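Local atomic coordinates of glycerol-3-phosphate dehydrogenase [NAD(+)] (Dunaliella salina, PDB entry 6IUY), a protein that probably interconverts dihydroxyacetone phosphate and sn-glycerol 3-phosphate with NAD, and also carries a haloacid dehalogenase-like domain that binds magnesium. Residues R496-F501 and L582-F587; E570-L575 and L586-N591. One frame throughout, in Å; residues are numbered along the deposited sequence.

How the contacts relate
Both contacts lie in the helical C-terminal part of the dehydrogenase. Their centres are about 9 Å apart, and both use helix 585-594. Contact 1 joins the start of that helix, and the turn before it, to helix 481-502. Contact 2 joins the helix to its predecessor in the chain, helix 564-577. The order along the chain is 496-501, 570-575, 582-587 and 586-591, so both contacts end on one continuous stretch and share Leu586 and Phe587. They also touch directly: Leu575 CD2 packs on Phe584 CD1 at 3.6 Å. Helices 481-502, 564-577 and 585-594 thus pack together, with Lys464, which binds dihydroxyacetone phosphate, close by.

Contact 1 of 2, residues R496-F501 and L582-F587; sequences RKFCKF and LEFPLF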
ATOM      1  N   ARG A 496      -4.970   1.156   8.703  1.00 48.02           N
ATOM      2  CA  ARG A 496      -4.680   2.486   8.181  1.00 43.79           C
ATOM      3  C   ARG A 496      -5.301   3.608   8.999  1.00 47.32           C
ATOM      4  O   ARG A 496      -4.633   4.568   9.354  1.00 50.87           O
ATOM      5  CB  ARG A 496      -5.179   2.574   6.736  1.00 48.63           C
ATOM      6  CG  ARG A 496      -4.494   3.647   5.917  1.00 53.17           C
ATOM      7  CD  ARG A 496      -4.793   3.482   4.449  1.00 55.62           C
ATOM      8  NE  ARG A 496      -4.426   4.669   3.678  1.00 60.13           N
ATOM      9  CZ  ARG A 496      -5.301   5.485   3.092  1.00 59.68           C
ATOM     10  NH1 ARG A 496      -6.604   5.240   3.182  1.00 53.83           N
ATOM     11  NH2 ARG A 496      -4.870   6.539   2.399  1.00 57.04           N
ATOM     12  N   LYS A 497      -6.587   3.480   9.293  1.00 45.77           N
ATOM     13  CA  LYS A 497      -7.327   4.485  10.043  1.00 45.45           C
ATOM     14  C   LYS A 497      -6.849   4.590  11.496  1.00 50.30           C
ATOM     15  O   LYS A 497      -6.650   5.684  12.026  1.00 53.29           O
ATOM     16  CB  LYS A 497      -8.815   4.144  10.005  1.00 44.45           C
ATOM     17  CG  LYS A 497      -9.738   5.229  10.469  1.00 46.68           C
ATOM     18  CD  LYS A 497     -11.164   4.690  10.607  1.00 49.54           C
ATOM     19  CE  LYS A 497     -12.160   5.838  10.682  1.00 44.03           C
ATOM     20  NZ  LYS A 497     -13.519   5.429  11.133  1.00 49.40           N
ATOM     21  N   PHE A 498      -6.667   3.448  12.142  1.00 47.06           N
ATOM     22  CA  PHE A 498      -6.169   3.426  13.513  1.00 49.47           C
ATOM     23  C   PHE A 498      -4.769   4.048  13.591  1.00 47.00           C
ATOM     24  O   PHE A 498      -4.446   4.778  14.526  1.00 50.99           O
ATOM     25  CB  PHE A 498      -6.158   1.985  14.025  1.00 48.90           C
ATOM     26  CG  PHE A 498      -5.971   1.861  15.501  1.00 45.43           C
ATOM     27  CD1 PHE A 498      -7.048   1.944  16.345  1.00 42.85           C
ATOM     28  CD2 PHE A 498      -4.710   1.632  16.038  1.00 47.64           C
ATOM     29  CE1 PHE A 498      -6.884   1.824  17.692  1.00 47.29           C
ATOM     30  CE2 PHE A 498      -4.542   1.505  17.392  1.00 43.32           C
ATOM     31  CZ  PHE A 498      -5.631   1.604  18.219  1.00 47.06           C
ATOM     32  N   CYS A 499      -3.934   3.756  12.606  1.00 50.49           N
ATOM     33  CA  CYS A 499      -2.605   4.365  12.558  1.00 53.60           C
ATOM     34  C   CYS A 499      -2.688   5.876  12.507  1.00 56.41           C
ATOM     35  O   CYS A 499      -1.869   6.578  13.108  1.00 58.72           O
ATOM     36  CB  CYS A 499      -1.821   3.875  11.350  1.00 52.87           C
ATOM     37  SG  CYS A 499      -0.952   2.348  11.649  1.00 57.58           S
ATOM     38  N   LYS A 500      -3.679   6.378  11.784  1.00 53.61           N
ATOM     39  CA  LYS A 500      -3.844   7.810  11.669  1.00 56.30           C
ATOM     40  C   LYS A 500      -4.478   8.385  12.941  1.00 54.98           C
ATOM     41  O   LYS A 500      -4.120   9.482  13.362  1.00 61.50           O
ATOM     42  CB  LYS A 500      -4.657   8.141  10.411  1.00 60.72           C
ATOM     43  CG  LYS A 500      -3.931   7.693   9.122  1.00 64.49           C
ATOM     44  CD  LYS A 500      -4.660   8.146   7.858  1.00 71.14           C
ATOM     45  CE  LYS A 500      -4.004   7.598   6.597  1.00 64.99           C
ATOM     46  NZ  LYS A 500      -4.978   7.634   5.471  1.00 66.56           N
ATOM     47  N   PHE A 501      -5.368   7.641  13.588  1.00 49.74           N
ATOM     48  CA  PHE A 501      -5.950   8.112  14.848  1.00 51.67           C
ATOM     49  C   PHE A 501      -4.937   8.243  15.971  1.00 55.03           C
ATOM     50  O   PHE A 501      -5.164   8.985  16.921  1.00 57.41           O
ATOM     51  CB  PHE A 501      -7.065   7.185  15.339  1.00 52.06           C
ATOM     52  CG  PHE A 501      -8.404   7.484  14.753  1.00 51.13           C
ATOM     53  CD1 PHE A 501      -8.517   8.061  13.499  1.00 51.12           C
ATOM     54  CD2 PHE A 501      -9.552   7.199  15.461  1.00 50.37           C
ATOM     55  CE1 PHE A 501      -9.751   8.334  12.962  1.00 48.14           C
ATOM     56  CE2 PHE A 501     -10.798   7.466  14.920  1.00 48.57           C
ATOM     57  CZ  PHE A 501     -10.891   8.030  13.675  1.00 50.01           C
ATOM     58  N   LEU A 582     -17.601   2.426  16.802  1.00 50.59           N
ATOM     59  CA  LEU A 582     -18.183   2.474  15.458  1.00 54.23           C
ATOM     60  C   LEU A 582     -17.222   3.038  14.409  1.00 51.54           C
ATOM     61  O   LEU A 582     -17.455   2.894  13.212  1.00 47.60           O
ATOM     62  CB  LEU A 582     -19.479   3.286  15.450  1.00 58.11           C
ATOM     63  CG  LEU A 582     -20.483   2.879  16.527  1.00 60.66           C
ATOM     64  CD1 LEU A 582     -21.886   3.377  16.174  1.00 64.35           C
ATOM     65  CD2 LEU A 582     -20.464   1.378  16.713  1.00 58.05           C
ATOM     66  N   GLU A 583     -16.136   3.663  14.843  1.00 46.12           N
ATOM     67  CA  GLU A 583     -15.142   4.115  13.883  1.00 48.57           C
ATOM     68  C   GLU A 583     -14.437   2.936  13.239  1.00 50.23           C
ATOM     69  O   GLU A 583     -13.861   3.060  12.169  1.00 50.11           O
ATOM     70  CB  GLU A 583     -14.114   5.030  14.543  1.00 49.67           C
ATOM     71  CG  GLU A 583     -14.701   6.326  15.085  1.00 51.89           C
ATOM     72  CD  GLU A 583     -15.332   7.164  14.003  1.00 54.98           C
ATOM     73  OE1 GLU A 583     -14.665   7.411  12.972  1.00 56.56           O
ATOM     74  OE2 GLU A 583     -16.503   7.567  14.179  1.00 60.83           O
ATOM     75  N   PHE A 584     -14.469   1.789  13.902  1.00 49.82           N
ATOM     76  CA  PHE A 584     -13.738   0.634  13.411  1.00 48.87           C
ATOM     77  C   PHE A 584     -14.662  -0.558  13.473  1.00 47.28           C
ATOM     78  O   PHE A 584     -14.550  -1.402  14.359  1.00 46.18           O
ATOM     79  CB  PHE A 584     -12.460   0.405  14.228  1.00 47.27           C
ATOM     80  CG  PHE A 584     -11.473   1.566  14.175  1.00 46.23           C
ATOM     81  CD1 PHE A 584     -11.513   2.581  15.127  1.00 50.08           C
ATOM     82  CD2 PHE A 584     -10.500   1.630  13.187  1.00 45.81           C
ATOM     83  CE1 PHE A 584     -10.612   3.649  15.084  1.00 45.97           C
ATOM     84  CE2 PHE A 584      -9.593   2.694  13.141  1.00 44.40           C
ATOM     85  CZ  PHE A 584      -9.653   3.697  14.093  1.00 47.20           C
ATOM     86  N   PRO A 585     -15.615  -0.615  12.540  1.00 52.64           N
ATOM     87  CA  PRO A 585     -16.659  -1.641  12.620  1.00 49.70           C
ATOM     88  C   PRO A 585     -16.101  -3.065  12.530  1.00 45.20           C
ATOM     89  O   PRO A 585     -16.591  -3.908  13.258  1.00 43.80           O
ATOM     90  CB  PRO A 585     -17.571  -1.317  11.425  1.00 48.27           C
ATOM     91  CG  PRO A 585     -16.710  -0.523  10.490  1.00 50.62           C
ATOM     92  CD  PRO A 585     -15.790   0.272  11.378  1.00 50.92           C
ATOM     93  N   LEU A 586     -15.107  -3.340  11.686  1.00 41.90           N
ATOM     94  CA  LEU A 586     -14.675  -4.730  11.570  1.00 41.09           C
ATOM     95  C   LEU A 586     -13.940  -5.170  12.833  1.00 43.05           C
ATOM     96  O   LEU A 586     -14.182  -6.270  13.330  1.00 43.62           O
ATOM     97  CB  LEU A 586     -13.794  -4.950  10.336  1.00 40.87           C
ATOM     98  CG  LEU A 586     -13.244  -6.382  10.160  1.00 38.51           C
ATOM     99  CD1 LEU A 586     -14.351  -7.408   9.907  1.00 39.81           C
ATOM    100  CD2 LEU A 586     -12.232  -6.428   9.039  1.00 40.59           C
ATOM    101  N   PHE A 587     -13.044  -4.321  13.347  1.00 42.38           N
ATOM    102  CA  PHE A 587     -12.345  -4.617  14.601  1.00 43.11           C
ATOM    103  C   PHE A 587     -13.372  -4.935  15.684  1.00 44.49           C
ATOM    104  O   PHE A 587     -13.216  -5.865  16.472  1.00 43.18           O
ATOM    105  CB  PHE A 587     -11.470  -3.441  15.055  1.00 37.49           C
ATOM    106  CG  PHE A 587     -10.212  -3.264  14.256  1.00 41.82           C
ATOM    107  CD1 PHE A 587      -9.876  -4.144  13.249  1.00 38.44           C
ATOM    108  CD2 PHE A 587      -9.355  -2.214  14.531  1.00 37.53           C
ATOM    109  CE1 PHE A 587      -8.699  -3.972  12.528  1.00 41.96           C
ATOM    110  CE2 PHE A 587      -8.188  -2.039  13.814  1.00 39.43           C
ATOM    111  CZ  PHE A 587      -7.855  -2.915  12.813  1.00 38.54           C
TER
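Glu583 meets Lys497 through two acceptors. Its backbone O takes a hydrogen bond from Lys497 NZ at 2.6 Å, in the carbonyl plane and on a lone pair. Its OE1 forms a salt bridge with the same NZ at 2.9 Å, and NZ stands well out of the carboxylate plane. Lys497 reaches both because its chain is fully extended, with CG anti to the backbone N (chi1 -167°). The bend of Glu583 at chi2 brings the carboxylate beside the ammonium group. Glu583 OE1 also lies at the edge of the Phe501 ring, near Phe501 CZ.

Phe584, at the N-cap position of helix 585-594, sets its ring against both Phe498 and Phe501. Phe498 turns its edge to one face of the Phe584 ring, with centroids 5.6 Å apart. Phe584 in turn points its own edge at a face of Phe501, with planes at 78°. Both pairs are T-shaped, and the three rings form an aromatic cluster. The CE2 corner of the Phe584 ring comes close to the helix backbone, 3.2 Å from Phe498 N. The CB of Lys497 lies obliquely to the ring, 3.5 Å from Phe584 CE2.

Glu494 accepts the N-H groups of Leu586 and Phe587, so helix 481-502 holds the start of helix 585-594 by a carboxylate as well as by rings. Helices 564-577, through Leu575, and 454-477, through Met459 and Leu463, cover Phe498.

Contact 2 of 2, residues E570-L575 and L586-N591; sequences EVQEIL and LFTTIN
The axes of the short helical segments 570-575 and 586-591 approach to 10.1 Å with a signed crossing angle of -118°, and the CA atoms of Gln572 and Thr588 lie nearest, at 6.8 Å.

Gln572 carries most of the contact. Its chain bends at chi2 (59°), which turns the amide across the Thr588 side chain at about a right angle. Gln572 NE2 gives a weak but nearly straight hydrogen bond to Thr588 OG1, 3.3 Å long. The hydroxyl has stronger bonding outside the pair, with Glu581 O, and also lies within bonding reach of Phe584 O one turn back. It can share or alternate its one proton between these carbonyls, while Gln572 NE2 donates to its oxygen.

Asn591 crosses the aliphatic part of Gln572 at a slant. Its OD1 is 3.4 Å from Gln572 CG, and the two amide planes are only 20° apart. No hydrogen bond joins these amides; Asn591 ND2 instead bonds Asp569 OD1 and Ser568 OG, near the start of helix 564-577.

The apolar side is made by Val571, Leu575 and Phe587. Val571 CG1 reaches Phe587 CD2 obliquely, at 4.1 Å. Leu575 CD1 touches Phe587 CB and comes within 3.8 Å of Thr588 OG1. Ile466 of helix 454-477 packs on both Val571 and Phe587.

These are two consecutive helices, joined by a short loop and packed at a steep angle, in the all-helical C-terminal domain of NAD-dependent glycerol-3-phosphate dehydrogenases. Gln572 sits at the middle, and the Phe587 side chain lies about 8 Å from that of the substrate-binding Lys464.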
ATOM      1  N   GLU A 570      -6.985  -5.949  23.378  1.00 40.36           N
ATOM      2  CA  GLU A 570      -6.234  -4.739  23.704  1.00 44.11           C
ATOM      3  C   GLU A 570      -6.800  -3.529  22.951  1.00 45.30           C
ATOM      4  O   GLU A 570      -7.087  -2.493  23.547  1.00 49.47           O
ATOM      5  CB  GLU A 570      -4.744  -4.924  23.397  1.00 41.72           C
ATOM      6  CG  GLU A 570      -4.067  -5.939  24.331  1.00 46.89           C
ATOM      7  CD  GLU A 570      -2.995  -6.786  23.633  1.00 49.09           C
ATOM      8  OE1 GLU A 570      -2.530  -6.391  22.526  1.00 44.42           O
ATOM      9  OE2 GLU A 570      -2.624  -7.849  24.198  1.00 42.75           O
ATOM     10  N   VAL A 571      -6.979  -3.678  21.646  1.00 43.92           N
ATOM     11  CA  VAL A 571      -7.549  -2.619  20.819  1.00 46.10           C
ATOM     12  C   VAL A 571      -8.997  -2.292  21.204  1.00 45.01           C
ATOM     13  O   VAL A 571      -9.402  -1.119  21.195  1.00 46.39           O
ATOM     14  CB  VAL A 571      -7.494  -3.001  19.328  1.00 43.37           C
ATOM     15  CG1 VAL A 571      -8.351  -2.041  18.474  1.00 42.25           C
ATOM     16  CG2 VAL A 571      -6.076  -3.011  18.871  1.00 46.11           C
ATOM     17  N   GLN A 572      -9.783  -3.303  21.555  1.00 39.22           N
ATOM     18  CA  GLN A 572     -11.170  -3.017  21.907  1.00 42.82           C
ATOM     19  C   GLN A 572     -11.242  -2.182  23.173  1.00 47.99           C
ATOM     20  O   GLN A 572     -12.099  -1.305  23.297  1.00 49.26           O
ATOM     21  CB  GLN A 572     -11.985  -4.296  22.083  1.00 40.77           C
ATOM     22  CG  GLN A 572     -13.483  -4.057  21.909  1.00 41.83           C
ATOM     23  CD  GLN A 572     -13.806  -3.496  20.540  1.00 46.64           C
ATOM     24  OE1 GLN A 572     -13.091  -3.757  19.573  1.00 45.91           O
ATOM     25  NE2 GLN A 572     -14.870  -2.703  20.448  1.00 46.03           N
ATOM     26  N   GLU A 573     -10.352  -2.466  24.125  1.00 48.70           N
ATOM     27  CA  GLU A 573     -10.245  -1.661  25.336  1.00 46.71           C
ATOM     28  C   GLU A 573     -10.020  -0.191  24.984  1.00 47.60           C
ATOM     29  O   GLU A 573     -10.708   0.703  25.476  1.00 47.49           O
ATOM     30  CB  GLU A 573      -9.108  -2.190  26.204  1.00 53.04           C
ATOM     31  CG  GLU A 573      -9.121  -1.711  27.639  1.00 58.86           C
ATOM     32  CD  GLU A 573      -7.977  -2.305  28.442  1.00 61.38           C
ATOM     33  OE1 GLU A 573      -7.396  -1.578  29.270  1.00 61.36           O
ATOM     34  OE2 GLU A 573      -7.657  -3.498  28.241  1.00 65.04           O
ATOM     35  N   ILE A 574      -9.072   0.055  24.093  1.00 43.71           N
ATOM     36  CA  ILE A 574      -8.839   1.412  23.615  1.00 44.97           C
ATOM     37  C   ILE A 574     -10.044   1.998  22.855  1.00 47.43           C
ATOM     38  O   ILE A 574     -10.362   3.179  23.016  1.00 47.69           O
ATOM     39  CB  ILE A 574      -7.574   1.465  22.726  1.00 45.39           C
ATOM     40  CG1 ILE A 574      -6.353   1.004  23.539  1.00 44.31           C
ATOM     41  CG2 ILE A 574      -7.356   2.867  22.160  1.00 43.61           C
ATOM     42  CD1 ILE A 574      -5.135   0.691  22.711  1.00 45.96           C
ATOM     43  N   LEU A 575     -10.723   1.182  22.047  1.00 47.88           N
ATOM     44  CA  LEU A 575     -11.873   1.669  21.275  1.00 50.36           C
ATOM     45  C   LEU A 575     -13.008   2.058  22.209  1.00 54.28           C
ATOM     46  O   LEU A 575     -13.662   3.089  22.024  1.00 51.36           O
ATOM     47  CB  LEU A 575     -12.366   0.617  20.264  1.00 45.30           C
ATOM     48  CG  LEU A 575     -11.415   0.235  19.116  1.00 48.20           C
ATOM     49  CD1 LEU A 575     -12.124  -0.612  18.072  1.00 49.58           C
ATOM     50  CD2 LEU A 575     -10.776   1.452  18.461  1.00 45.46           C
ATOM     51  N   LEU A 586     -15.107  -3.340  11.686  1.00 41.90           N
ATOM     52  CA  LEU A 586     -14.675  -4.730  11.570  1.00 41.09           C
ATOM     53  C   LEU A 586     -13.940  -5.170  12.833  1.00 43.05           C
ATOM     54  O   LEU A 586     -14.182  -6.270  13.330  1.00 43.62           O
ATOM     55  CB  LEU A 586     -13.794  -4.950  10.336  1.00 40.87           C
ATOM     56  CG  LEU A 586     -13.244  -6.382  10.160  1.00 38.51           C
ATOM     57  CD1 LEU A 586     -14.351  -7.408   9.907  1.00 39.81           C
ATOM     58  CD2 LEU A 586     -12.232  -6.428   9.039  1.00 40.59           C
ATOM     59  N   PHE A 587     -13.044  -4.321  13.347  1.00 42.38           N
ATOM     60  CA  PHE A 587     -12.345  -4.617  14.601  1.00 43.11           C
ATOM     61  C   PHE A 587     -13.372  -4.935  15.684  1.00 44.49           C
ATOM     62  O   PHE A 587     -13.216  -5.865  16.472  1.00 43.18           O
ATOM     63  CB  PHE A 587     -11.470  -3.441  15.055  1.00 37.49           C
ATOM     64  CG  PHE A 587     -10.212  -3.264  14.256  1.00 41.82           C
ATOM     65  CD1 PHE A 587      -9.876  -4.144  13.249  1.00 38.44           C
ATOM     66  CD2 PHE A 587      -9.355  -2.214  14.531  1.00 37.53           C
ATOM     67  CE1 PHE A 587      -8.699  -3.972  12.528  1.00 41.96           C
ATOM     68  CE2 PHE A 587      -8.188  -2.039  13.814  1.00 39.43           C
ATOM     69  CZ  PHE A 587      -7.855  -2.915  12.813  1.00 38.54           C
ATOM     70  N   THR A 588     -14.444  -4.162  15.707  1.00 43.55           N
ATOM     71  CA  THR A 588     -15.431  -4.301  16.755  1.00 43.81           C
ATOM     72  C   THR A 588     -16.267  -5.560  16.607  1.00 46.76           C
ATOM     73  O   THR A 588     -16.538  -6.243  17.606  1.00 41.00           O
ATOM     74  CB  THR A 588     -16.363  -3.087  16.805  1.00 45.05           C
ATOM     75  OG1 THR A 588     -15.633  -1.960  17.289  1.00 46.40           O
ATOM     76  CG2 THR A 588     -17.547  -3.352  17.748  1.00 45.65           C
ATOM     77  N   THR A 589     -16.690  -5.895  15.386  1.00 47.75           N
ATOM     78  CA  THR A 589     -17.527  -7.088  15.284  1.00 48.54           C
ATOM     79  C   THR A 589     -16.683  -8.350  15.448  1.00 43.18           C
ATOM     80  O   THR A 589     -17.186  -9.357  15.928  1.00 49.45           O
ATOM     81  CB  THR A 589     -18.360  -7.149  13.974  1.00 48.44           C
ATOM     82  OG1 THR A 589     -17.813  -8.110  13.070  1.00 51.17           O
ATOM     83  CG2 THR A 589     -18.466  -5.809  13.309  1.00 44.41           C
ATOM     84  N   ILE A 590     -15.396  -8.300  15.111  1.00 43.24           N
ATOM     85  CA  ILE A 590     -14.510  -9.432  15.419  1.00 40.46           C
ATOM     86  C   ILE A 590     -14.415  -9.709  16.931  1.00 41.14           C
ATOM     87  O   ILE A 590     -14.412 -10.869  17.356  1.00 38.40           O
ATOM     88  CB  ILE A 590     -13.088  -9.206  14.872  1.00 40.03           C
ATOM     89  CG1 ILE A 590     -13.077  -9.263  13.343  1.00 39.73           C
ATOM     90  CG2 ILE A 590     -12.131 -10.230  15.463  1.00 37.93           C
ATOM     91  CD1 ILE A 590     -11.724  -8.915  12.714  1.00 32.85           C
ATOM     92  N   ASN A 591     -14.331  -8.646  17.734  1.00 39.34           N
ATOM     93  CA  ASN A 591     -14.241  -8.782  19.191  1.00 40.85           C
ATOM     94  C   ASN A 591     -15.565  -9.238  19.791  1.00 44.18           C
ATOM     95  O   ASN A 591     -15.612 -10.094  20.673  1.00 44.58           O
ATOM     96  CB  ASN A 591     -13.798  -7.461  19.837  1.00 40.01           C
ATOM     97  CG  ASN A 591     -13.271  -7.649  21.260  1.00 44.26           C
ATOM     98  OD1 ASN A 591     -13.999  -7.430  22.239  1.00 44.10           O
ATOM     99  ND2 ASN A 591     -12.006  -8.071  21.380  1.00 40.40           N
TER